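Aspartate carbamoyltransferase (Leishmania major, PDB 7K46) probably catalyses the transfer of a carbamoyl group from carbamoyl phosphate to L-aspartate, an early step in building pyrimidines. Local coordinates at residues N5-A8 / S9-G12; S225-P229 / E230-D234; L269-K273 / A274-H278. All coordinates share one frame; numbering follows the deposited sequence.

Interaction 1: residues N5-A8 / S9-G12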
ATOM      1  N   ASN A   5      21.028  19.888   7.974  1.00 31.27           N
ATOM      2  CA  ASN A   5      20.677  21.186   7.414  1.00 29.66           C
ATOM      3  C   ASN A   5      20.050  20.994   6.044  1.00 25.45           C
ATOM      4  O   ASN A   5      20.707  20.456   5.136  1.00 25.66           O
ATOM      5  CB  ASN A   5      21.899  22.090   7.320  1.00 32.74           C
ATOM      6  CG  ASN A   5      22.487  22.404   8.687  1.00 42.05           C
ATOM      7  OD1 ASN A   5      21.835  23.029   9.529  1.00 39.72           O
ATOM      8  ND2 ASN A   5      23.718  21.957   8.920  1.00 45.80           N
ATOM      9  N   PRO A   6      18.800  21.401   5.848  1.00 21.57           N
ATOM     10  CA  PRO A   6      18.178  21.231   4.532  1.00 23.58           C
ATOM     11  C   PRO A   6      18.837  22.127   3.492  1.00 21.98           C
ATOM     12  O   PRO A   6      19.424  23.164   3.814  1.00 22.88           O
ATOM     13  CB  PRO A   6      16.724  21.641   4.785  1.00 24.53           C
ATOM     14  CG  PRO A   6      16.816  22.628   5.898  1.00 28.45           C
ATOM     15  CD  PRO A   6      17.938  22.150   6.778  1.00 24.29           C
ATOM     16  N   VAL A   7      18.771  21.698   2.232  1.00 18.58           N
ATOM     17  CA  VAL A   7      19.207  22.544   1.117  1.00 23.25           C
ATOM     18  C   VAL A   7      18.105  23.578   0.901  1.00 24.82           C
ATOM     19  O   VAL A   7      17.041  23.274   0.355  1.00 21.43           O
ATOM     20  CB  VAL A   7      19.495  21.738  -0.152  1.00 21.87           C
ATOM     21  CG1 VAL A   7      20.026  22.669  -1.267  1.00 23.84           C
ATOM     22  CG2 VAL A   7      20.509  20.624   0.145  1.00 20.69           C
ATOM     23  N   ALA A   8      18.359  24.812   1.343  1.00 23.63           N
ATOM     24  CA  ALA A   8      17.285  25.790   1.489  1.00 26.04           C
ATOM     25  C   ALA A   8      16.613  26.130   0.162  1.00 24.59           C
ATOM     26  O   ALA A   8      15.422  26.453   0.141  1.00 25.35           O
ATOM     27  CB  ALA A   8      17.821  27.056   2.158  1.00 31.28           C
ATOM     28  N   SER A   9      17.345  26.064  -0.954  1.00 22.20           N
ATOM     29  CA  SER A   9      16.746  26.451  -2.230  1.00 27.68           C
ATOM     30  C   SER A   9      15.615  25.521  -2.651  1.00 27.79           C
ATOM     31  O   SER A   9      14.797  25.907  -3.494  1.00 23.94           O
ATOM     32  CB  SER A   9      17.805  26.490  -3.331  1.00 26.64           C
ATOM     33  OG  SER A   9      18.393  25.214  -3.494  1.00 28.75           O
ATOM     34  N   LEU A  10      15.548  24.312  -2.097  1.00 23.09           N
ATOM     35  CA  LEU A  10      14.468  23.392  -2.438  1.00 21.72           C
ATOM     36  C   LEU A  10      13.209  23.576  -1.600  1.00 20.19           C
ATOM     37  O   LEU A  10      12.203  22.923  -1.892  1.00 20.09           O
ATOM     38  CB  LEU A  10      14.927  21.932  -2.302  1.00 19.51           C
ATOM     39  CG  LEU A  10      15.766  21.363  -3.458  1.00 21.29           C
ATOM     40  CD1 LEU A  10      17.183  21.915  -3.441  1.00 24.18           C
ATOM     41  CD2 LEU A  10      15.794  19.846  -3.432  1.00 19.10           C
ATOM     42  N   LYS A  11      13.229  24.422  -0.575  1.00 20.32           N
ATOM     43  CA  LYS A  11      12.113  24.470   0.366  1.00 21.11           C
ATOM     44  C   LYS A  11      10.808  24.810  -0.351  1.00 24.03           C
ATOM     45  O   LYS A  11      10.703  25.848  -1.011  1.00 20.24           O
ATOM     46  CB  LYS A  11      12.393  25.490   1.469  1.00 26.90           C
ATOM     47  CG  LYS A  11      11.266  25.583   2.505  1.00 28.72           C
ATOM     48  CD  LYS A  11      11.490  26.719   3.500  1.00 34.89           C
ATOM     49  CE  LYS A  11      10.369  26.753   4.541  1.00 46.23           C
ATOM     50  NZ  LYS A  11      10.548  27.848   5.538  1.00 54.06           N
ATOM     51  N   GLY A  12       9.825  23.916  -0.230  1.00 21.68           N
ATOM     52  CA  GLY A  12       8.509  24.127  -0.798  1.00 25.65           C
ATOM     53  C   GLY A  12       8.446  24.141  -2.309  1.00 23.73           C
ATOM     54  O   GLY A  12       7.448  24.596  -2.864  1.00 26.00           O
TER

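Interaction 2: residues S225-P229 / E230-D234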
ATOM      1  N   SER A 225      30.953   3.447 -32.515  1.00 21.12           N
ATOM      2  CA  SER A 225      29.870   2.474 -32.616  1.00 24.84           C
ATOM      3  C   SER A 225      30.052   1.277 -31.694  1.00 25.92           C
ATOM      4  O   SER A 225      29.174   0.407 -31.652  1.00 27.37           O
ATOM      5  CB  SER A 225      29.722   1.985 -34.064  1.00 27.15           C
ATOM      6  OG  SER A 225      30.882   1.281 -34.482  1.00 32.60           O
ATOM      7  N   GLY A 226      31.152   1.205 -30.955  1.00 21.95           N
ATOM      8  CA  GLY A 226      31.362   0.086 -30.059  1.00 22.48           C
ATOM      9  C   GLY A 226      32.488   0.377 -29.098  1.00 25.63           C
ATOM     10  O   GLY A 226      33.278   1.303 -29.300  1.00 22.25           O
ATOM     11  N   LEU A 227      32.535  -0.418 -28.031  1.00 23.79           N
ATOM     12  CA  LEU A 227      33.634  -0.353 -27.083  1.00 20.34           C
ATOM     13  C   LEU A 227      34.866  -1.020 -27.673  1.00 23.58           C
ATOM     14  O   LEU A 227      34.771  -1.942 -28.485  1.00 23.16           O
ATOM     15  CB  LEU A 227      33.255  -1.039 -25.764  1.00 21.58           C
ATOM     16  CG  LEU A 227      32.127  -0.407 -24.953  1.00 22.15           C
ATOM     17  CD1 LEU A 227      31.660  -1.326 -23.807  1.00 20.01           C
ATOM     18  CD2 LEU A 227      32.580   0.947 -24.415  1.00 22.04           C
ATOM     19  N   THR A 228      36.028  -0.528 -27.267  1.00 24.40           N
ATOM     20  CA  THR A 228      37.329  -1.061 -27.631  1.00 26.00           C
ATOM     21  C   THR A 228      38.181  -1.071 -26.379  1.00 24.06           C
ATOM     22  O   THR A 228      37.884  -0.351 -25.412  1.00 21.58           O
ATOM     23  CB  THR A 228      38.019  -0.205 -28.704  1.00 26.45           C
ATOM     24  OG1 THR A 228      38.328   1.072 -28.133  1.00 27.34           O
ATOM     25  CG2 THR A 228      37.126  -0.009 -29.929  1.00 25.28           C
ATOM     26  N   PRO A 229      39.262  -1.857 -26.350  1.00 23.23           N
ATOM     27  CA  PRO A 229      40.143  -1.825 -25.175  1.00 30.16           C
ATOM     28  C   PRO A 229      40.667  -0.434 -24.866  1.00 30.77           C
ATOM     29  O   PRO A 229      40.828  -0.089 -23.689  1.00 28.60           O
ATOM     30  CB  PRO A 229      41.278  -2.787 -25.560  1.00 35.90           C
ATOM     31  CG  PRO A 229      40.657  -3.716 -26.534  1.00 30.53           C
ATOM     32  CD  PRO A 229      39.713  -2.859 -27.336  1.00 27.78           C
ATOM     33  N   GLU A 230      40.922   0.380 -25.896  1.00 25.24           N
ATOM     34  CA  GLU A 230      41.452   1.721 -25.676  1.00 31.26           C
ATOM     35  C   GLU A 230      40.416   2.623 -25.016  1.00 26.34           C
ATOM     36  O   GLU A 230      40.741   3.375 -24.089  1.00 27.16           O
ATOM     37  CB  GLU A 230      41.922   2.325 -27.002  1.00 29.21           C
ATOM     38  CG  GLU A 230      43.137   1.630 -27.608  1.00 38.68           C
ATOM     39  CD  GLU A 230      42.827   0.259 -28.215  1.00 48.18           C
ATOM     40  OE1 GLU A 230      41.671   0.012 -28.637  1.00 34.45           O
ATOM     41  OE2 GLU A 230      43.752  -0.580 -28.267  1.00 52.56           O
ATOM     42  N   ILE A 231      39.163   2.559 -25.468  1.00 23.34           N
ATOM     43  CA  ILE A 231      38.121   3.372 -24.846  1.00 24.91           C
ATOM     44  C   ILE A 231      37.889   2.923 -23.407  1.00 27.22           C
ATOM     45  O   ILE A 231      37.801   3.747 -22.487  1.00 23.54           O
ATOM     46  CB  ILE A 231      36.819   3.311 -25.667  1.00 24.09           C
ATOM     47  CG1 ILE A 231      36.992   4.029 -27.006  1.00 24.84           C
ATOM     48  CG2 ILE A 231      35.659   3.914 -24.869  1.00 20.06           C
ATOM     49  CD1 ILE A 231      35.820   3.832 -27.967  1.00 27.58           C
ATOM     50  N   VAL A 232      37.769   1.607 -23.201  1.00 23.88           N
ATOM     51  CA  VAL A 232      37.532   1.061 -21.863  1.00 21.69           C
ATOM     52  C   VAL A 232      38.639   1.495 -20.906  1.00 25.49           C
ATOM     53  O   VAL A 232      38.373   1.958 -19.788  1.00 22.87           O
ATOM     54  CB  VAL A 232      37.412  -0.472 -21.936  1.00 23.75           C
ATOM     55  CG1 VAL A 232      37.442  -1.087 -20.537  1.00 25.20           C
ATOM     56  CG2 VAL A 232      36.128  -0.865 -22.686  1.00 22.66           C
ATOM     57  N   ALA A 233      39.895   1.384 -21.349  1.00 22.87           N
ATOM     58  CA  ALA A 233      41.038   1.707 -20.497  1.00 23.26           C
ATOM     59  C   ALA A 233      41.052   3.172 -20.088  1.00 29.34           C
ATOM     60  O   ALA A 233      41.613   3.517 -19.042  1.00 26.09           O
ATOM     61  CB  ALA A 233      42.343   1.355 -21.214  1.00 28.07           C
ATOM     62  N   ASP A 234      40.445   4.044 -20.893  1.00 25.13           N
ATOM     63  CA  ASP A 234      40.470   5.478 -20.644  1.00 24.80           C
ATOM     64  C   ASP A 234      39.338   5.953 -19.736  1.00 24.88           C
ATOM     65  O   ASP A 234      39.400   7.079 -19.227  1.00 26.04           O
ATOM     66  CB  ASP A 234      40.412   6.233 -21.980  1.00 24.24           C
ATOM     67  CG  ASP A 234      40.752   7.714 -21.838  1.00 33.10           C
ATOM     68  OD1 ASP A 234      41.751   8.034 -21.159  1.00 30.90           O
ATOM     69  OD2 ASP A 234      40.031   8.551 -22.424  1.00 28.87           O
TER

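Interaction 3: residues L269-K273 / A274-H278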
ATOM      1  N   LEU A 269      28.558  -3.580 -27.603  1.00 21.46           N
ATOM      2  CA  LEU A 269      28.226  -2.790 -26.426  1.00 21.27           C
ATOM      3  C   LEU A 269      28.304  -3.580 -25.126  1.00 21.43           C
ATOM      4  O   LEU A 269      28.287  -2.972 -24.046  1.00 20.63           O
ATOM      5  CB  LEU A 269      26.813  -2.196 -26.558  1.00 22.95           C
ATOM      6  CG  LEU A 269      26.362  -1.401 -27.794  1.00 35.11           C
ATOM      7  CD1 LEU A 269      25.209  -0.463 -27.413  1.00 35.08           C
ATOM      8  CD2 LEU A 269      27.473  -0.609 -28.443  1.00 27.52           C
ATOM      9  N   LEU A 270      28.388  -4.908 -25.202  1.00 19.23           N
ATOM     10  CA  LEU A 270      28.322  -5.764 -24.019  1.00 22.86           C
ATOM     11  C   LEU A 270      29.442  -5.443 -23.039  1.00 23.10           C
ATOM     12  O   LEU A 270      30.605  -5.308 -23.429  1.00 23.31           O
ATOM     13  CB  LEU A 270      28.414  -7.236 -24.443  1.00 23.25           C
ATOM     14  CG  LEU A 270      28.575  -8.256 -23.310  1.00 26.44           C
ATOM     15  CD1 LEU A 270      27.355  -8.250 -22.405  1.00 22.76           C
ATOM     16  CD2 LEU A 270      28.831  -9.663 -23.860  1.00 30.05           C
ATOM     17  N   ILE A 271      29.097  -5.326 -21.757  1.00 19.19           N
ATOM     18  CA  ILE A 271      30.088  -5.200 -20.694  1.00 22.19           C
ATOM     19  C   ILE A 271      30.066  -6.495 -19.895  1.00 20.33           C
ATOM     20  O   ILE A 271      29.038  -6.850 -19.303  1.00 20.77           O
ATOM     21  CB  ILE A 271      29.824  -3.978 -19.795  1.00 19.48           C
ATOM     22  CG1 ILE A 271      29.974  -2.674 -20.591  1.00 20.65           C
ATOM     23  CG2 ILE A 271      30.812  -3.954 -18.624  1.00 21.98           C
ATOM     24  CD1 ILE A 271      29.467  -1.458 -19.827  1.00 24.13           C
ATOM     25  N   ASP A 272      31.185  -7.217 -19.903  1.00 22.01           N
ATOM     26  CA  ASP A 272      31.316  -8.465 -19.159  1.00 25.42           C
ATOM     27  C   ASP A 272      32.729  -8.529 -18.587  1.00 23.59           C
ATOM     28  O   ASP A 272      33.492  -7.563 -18.658  1.00 24.73           O
ATOM     29  CB  ASP A 272      30.986  -9.675 -20.048  1.00 22.04           C
ATOM     30  CG  ASP A 272      31.859  -9.756 -21.293  1.00 27.69           C
ATOM     31  OD1 ASP A 272      32.727  -8.874 -21.488  1.00 23.64           O
ATOM     32  OD2 ASP A 272      31.664 -10.705 -22.090  1.00 27.32           O
ATOM     33  N   LYS A 273      33.075  -9.685 -18.016  1.00 24.19           N
ATOM     34  CA  LYS A 273      34.393  -9.847 -17.416  1.00 27.88           C
ATOM     35  C   LYS A 273      35.496  -9.656 -18.453  1.00 26.08           C
ATOM     36  O   LYS A 273      36.510  -9.009 -18.175  1.00 27.80           O
ATOM     37  CB  LYS A 273      34.498 -11.221 -16.752  1.00 30.23           C
ATOM     38  CG  LYS A 273      35.778 -11.440 -15.962  1.00 36.20           C
ATOM     39  CD  LYS A 273      35.776 -12.778 -15.199  1.00 40.13           C
ATOM     40  CE  LYS A 273      36.003 -13.969 -16.126  1.00 52.12           C
ATOM     41  NZ  LYS A 273      36.183 -15.259 -15.389  1.00 59.49           N
ATOM     42  N   ALA A 274      35.307 -10.197 -19.658  1.00 30.93           N
ATOM     43  CA  ALA A 274      36.307 -10.025 -20.707  1.00 31.19           C
ATOM     44  C   ALA A 274      36.518  -8.550 -21.025  1.00 28.12           C
ATOM     45  O   ALA A 274      37.656  -8.101 -21.219  1.00 26.20           O
ATOM     46  CB  ALA A 274      35.893 -10.794 -21.963  1.00 29.43           C
ATOM     47  N   ARG A 275      35.430  -7.780 -21.077  1.00 23.38           N
ATOM     48  CA  ARG A 275      35.544  -6.354 -21.363  1.00 22.58           C
ATOM     49  C   ARG A 275      36.283  -5.618 -20.249  1.00 26.51           C
ATOM     50  O   ARG A 275      37.076  -4.708 -20.515  1.00 24.56           O
ATOM     51  CB  ARG A 275      34.158  -5.743 -21.561  1.00 24.49           C
ATOM     52  CG  ARG A 275      34.196  -4.282 -22.016  1.00 22.79           C
ATOM     53  CD  ARG A 275      34.381  -4.208 -23.523  1.00 23.96           C
ATOM     54  NE  ARG A 275      33.170  -4.648 -24.205  1.00 25.45           N
ATOM     55  CZ  ARG A 275      33.096  -4.904 -25.504  1.00 29.06           C
ATOM     56  NH1 ARG A 275      34.152  -4.794 -26.288  1.00 24.14           N
ATOM     57  NH2 ARG A 275      31.934  -5.289 -26.025  1.00 26.55           N
ATOM     58  N   LEU A 276      36.033  -5.986 -18.997  1.00 22.47           N
ATOM     59  CA  LEU A 276      36.670  -5.280 -17.890  1.00 25.36           C
ATOM     60  C   LEU A 276      38.141  -5.628 -17.721  1.00 28.15           C
ATOM     61  O   LEU A 276      38.801  -5.024 -16.869  1.00 28.12           O
ATOM     62  CB  LEU A 276      35.938  -5.571 -16.578  1.00 25.66           C
ATOM     63  CG  LEU A 276      34.618  -4.840 -16.348  1.00 25.02           C
ATOM     64  CD1 LEU A 276      34.226  -4.968 -14.878  1.00 26.12           C
ATOM     65  CD2 LEU A 276      34.698  -3.377 -16.766  1.00 22.66           C
ATOM     66  N   ALA A 277      38.666  -6.586 -18.495  1.00 27.44           N
ATOM     67  CA  ALA A 277      40.087  -6.910 -18.409  1.00 31.82           C
ATOM     68  C   ALA A 277      40.956  -5.703 -18.739  1.00 32.99           C
ATOM     69  O   ALA A 277      42.081  -5.593 -18.240  1.00 32.29           O
ATOM     70  CB  ALA A 277      40.423  -8.076 -19.339  1.00 29.78           C
ATOM     71  N   HIS A 278      40.452  -4.786 -19.562  1.00 28.91           N
ATOM     72  CA  HIS A 278      41.190  -3.589 -19.944  1.00 31.29           C
ATOM     73  C   HIS A 278      40.807  -2.358 -19.130  1.00 30.04           C
ATOM     74  O   HIS A 278      41.365  -1.285 -19.367  1.00 26.54           O
ATOM     75  CB  HIS A 278      40.987  -3.303 -21.436  1.00 31.48           C
ATOM     76  CG  HIS A 278      41.502  -4.386 -22.335  1.00 33.05           C
ATOM     77  ND1 HIS A 278      40.682  -5.346 -22.887  1.00 38.22           N
ATOM     78  CD2 HIS A 278      42.754  -4.662 -22.775  1.00 36.23           C
ATOM     79  CE1 HIS A 278      41.407  -6.167 -23.628  1.00 35.22           C
ATOM     80  NE2 HIS A 278      42.668  -5.773 -23.579  1.00 37.78           N
TER

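Interaction 1: residues N5-A8 / S9-G12
V7 and L10 meet on the buried side of a tight turn, and two backbone hydrogen bonds draw the chain round between them. The first bond runs from L10 N to V7 O, 3.1 Å long with 158° at the hydrogen. The second, from K11 N to A8 O, is equally long but straighter, 168° at the hydrogen. Neither donor lies in the plane of its acceptor carbonyl: L10 N stands moderately above that of V7, and K11 N rises well further above that of A8. Both bonds link residues three apart, the spacing of a 3-10 helix, and the pair of overlapping turns makes one short piece of it over A8, S9 and L10. This piece sits in the N-terminal stretch that leads up to helix 23-41.

The apolar part of the contact is small. V7 CG1 touches L10 CD1 at 3.7 Å, with V7 CB a little behind it, and the two side chains slant past one another. CG1 reaches that place because it stands opposite the backbone N of V7 (chi1 -177°), while L10 turns its CG away from its own carbonyl carbon. V7 also packs on A28, L29 and L32 of helix 23-41, and L10 bridges from L29 to I321 and S324 of helix 309-326, so the turn packs against both of these long helices.

Among the polar side chains, S9 OG passes V7 CG1 at 3.8 Å, a van der Waals contact; its hydrogen bond goes to D25 OD1. K11 adds only the root of its side chain, CB lying 3.4 Å from A8 O, and from there the extended chain carries NZ away from the turn.

Interaction 2: residues S225-P229 / E230-D234
E230 folds back over the start of its helix, its carboxylate oxygen OE1 coming to 3.5 Å from T228 OG1 and lying almost as near T228 CB. The bend is at chi2 (73°), and it leaves the side chain running beside the ring of P229, both pointing the same way.

I231 supplies the capping bond: its N donates to T228 OG1 over 3.2 Å, with 167° at the hydrogen. T228 can accept because OG1 sits between its own backbone N and carbonyl carbon (chi1 66°), turned toward the first turn of the helix. The same hydroxyl oxygen rests against I231 CG1 at 3.4 Å. T228 is thus the N-cap of helix 229-234, with P229 in the first turn, where a proline's lack of an N-H costs no helix bond. This short helix follows strand 220-224, an outer strand of the parallel sheet in the Asp/Orn-binding half of the enzyme. At the end of the CG1 branch, I231 CD1 comes near G226 O, while the other branch, CG2, loosely meets L227 CD2.

V232 closes the first full turn, its N bonding to T228 O at 3.0 Å, nearly in line with the carbonyl; its CG2 also reaches back to L227 CB. A233 N makes the next bond, 2.9 Å to P229 O, and A233 CB lies against that same oxygen. D234 OD2 leads away from 225-229 to a salt bridge with R190 and a hydrogen bond with Y193 OH.

Interaction 3: residues L269-K273 / A274-H278
L270 O is gripped by two nitrogens of one side chain, R275 NE at 2.8 Å and R275 NH2 at 2.9 Å. The guanidinium comes edge-on, with the oxygen only 3° out of its plane. NE meets the carbonyl almost head-on, whereas NH2 approaches in the carbonyl plane on a lone pair, its bond the more bent of the two at 140°. Bends at chi2 and chi3 fold the arginine back along the chain to make this grip, and the paired bonds should restrain rotation of its flat end. NH2 has a further, weak hydrogen bond to A267 O.

R275 also gives its backbone N to D272 OD1, 2.9 Å away. D272 is the N-cap of helix 273-276: its CG lies between the backbone N and carbonyl carbon (chi1 58°), which brings OD1 round to the first turn, where it also rests on R275 CB at 3.4 Å. The carboxylate would probably be favoured there by the helix start and by the nearby arginine charge, though the two charged groups do not touch. D272 O accepts from L276 N at 3.0 Å, closing the turn.

I271 CG2 meets L276 CD2 loosely at 4.3 Å, and I271 continues inward onto strands 163-167 and 237-240 of the parallel sheet. R275 also packs against L227 and V232, so this short helix lies beside helix 229-234.

How the interactions relate
The chain first turns in interaction 1, close to its N terminus, where a 3-10 turn packs against helices 23-41 and 309-326. Much later, interaction 2 closes the bend from strand 220-224 into helix 229-234, and interaction 3 the bend from helix 262-269 into helix 273-276. All three are local and follow in series, none nested or crossing. Interaction 1 lies across the chain's centre from the others, about 30 Å from each between nearest atoms. Interactions 2 and 3, with centres about 10 Å apart, pack together: V232 CG1 meets R275 O at 3.6 Å, bringing two capped helices side by side in the Asp/Orn-binding region.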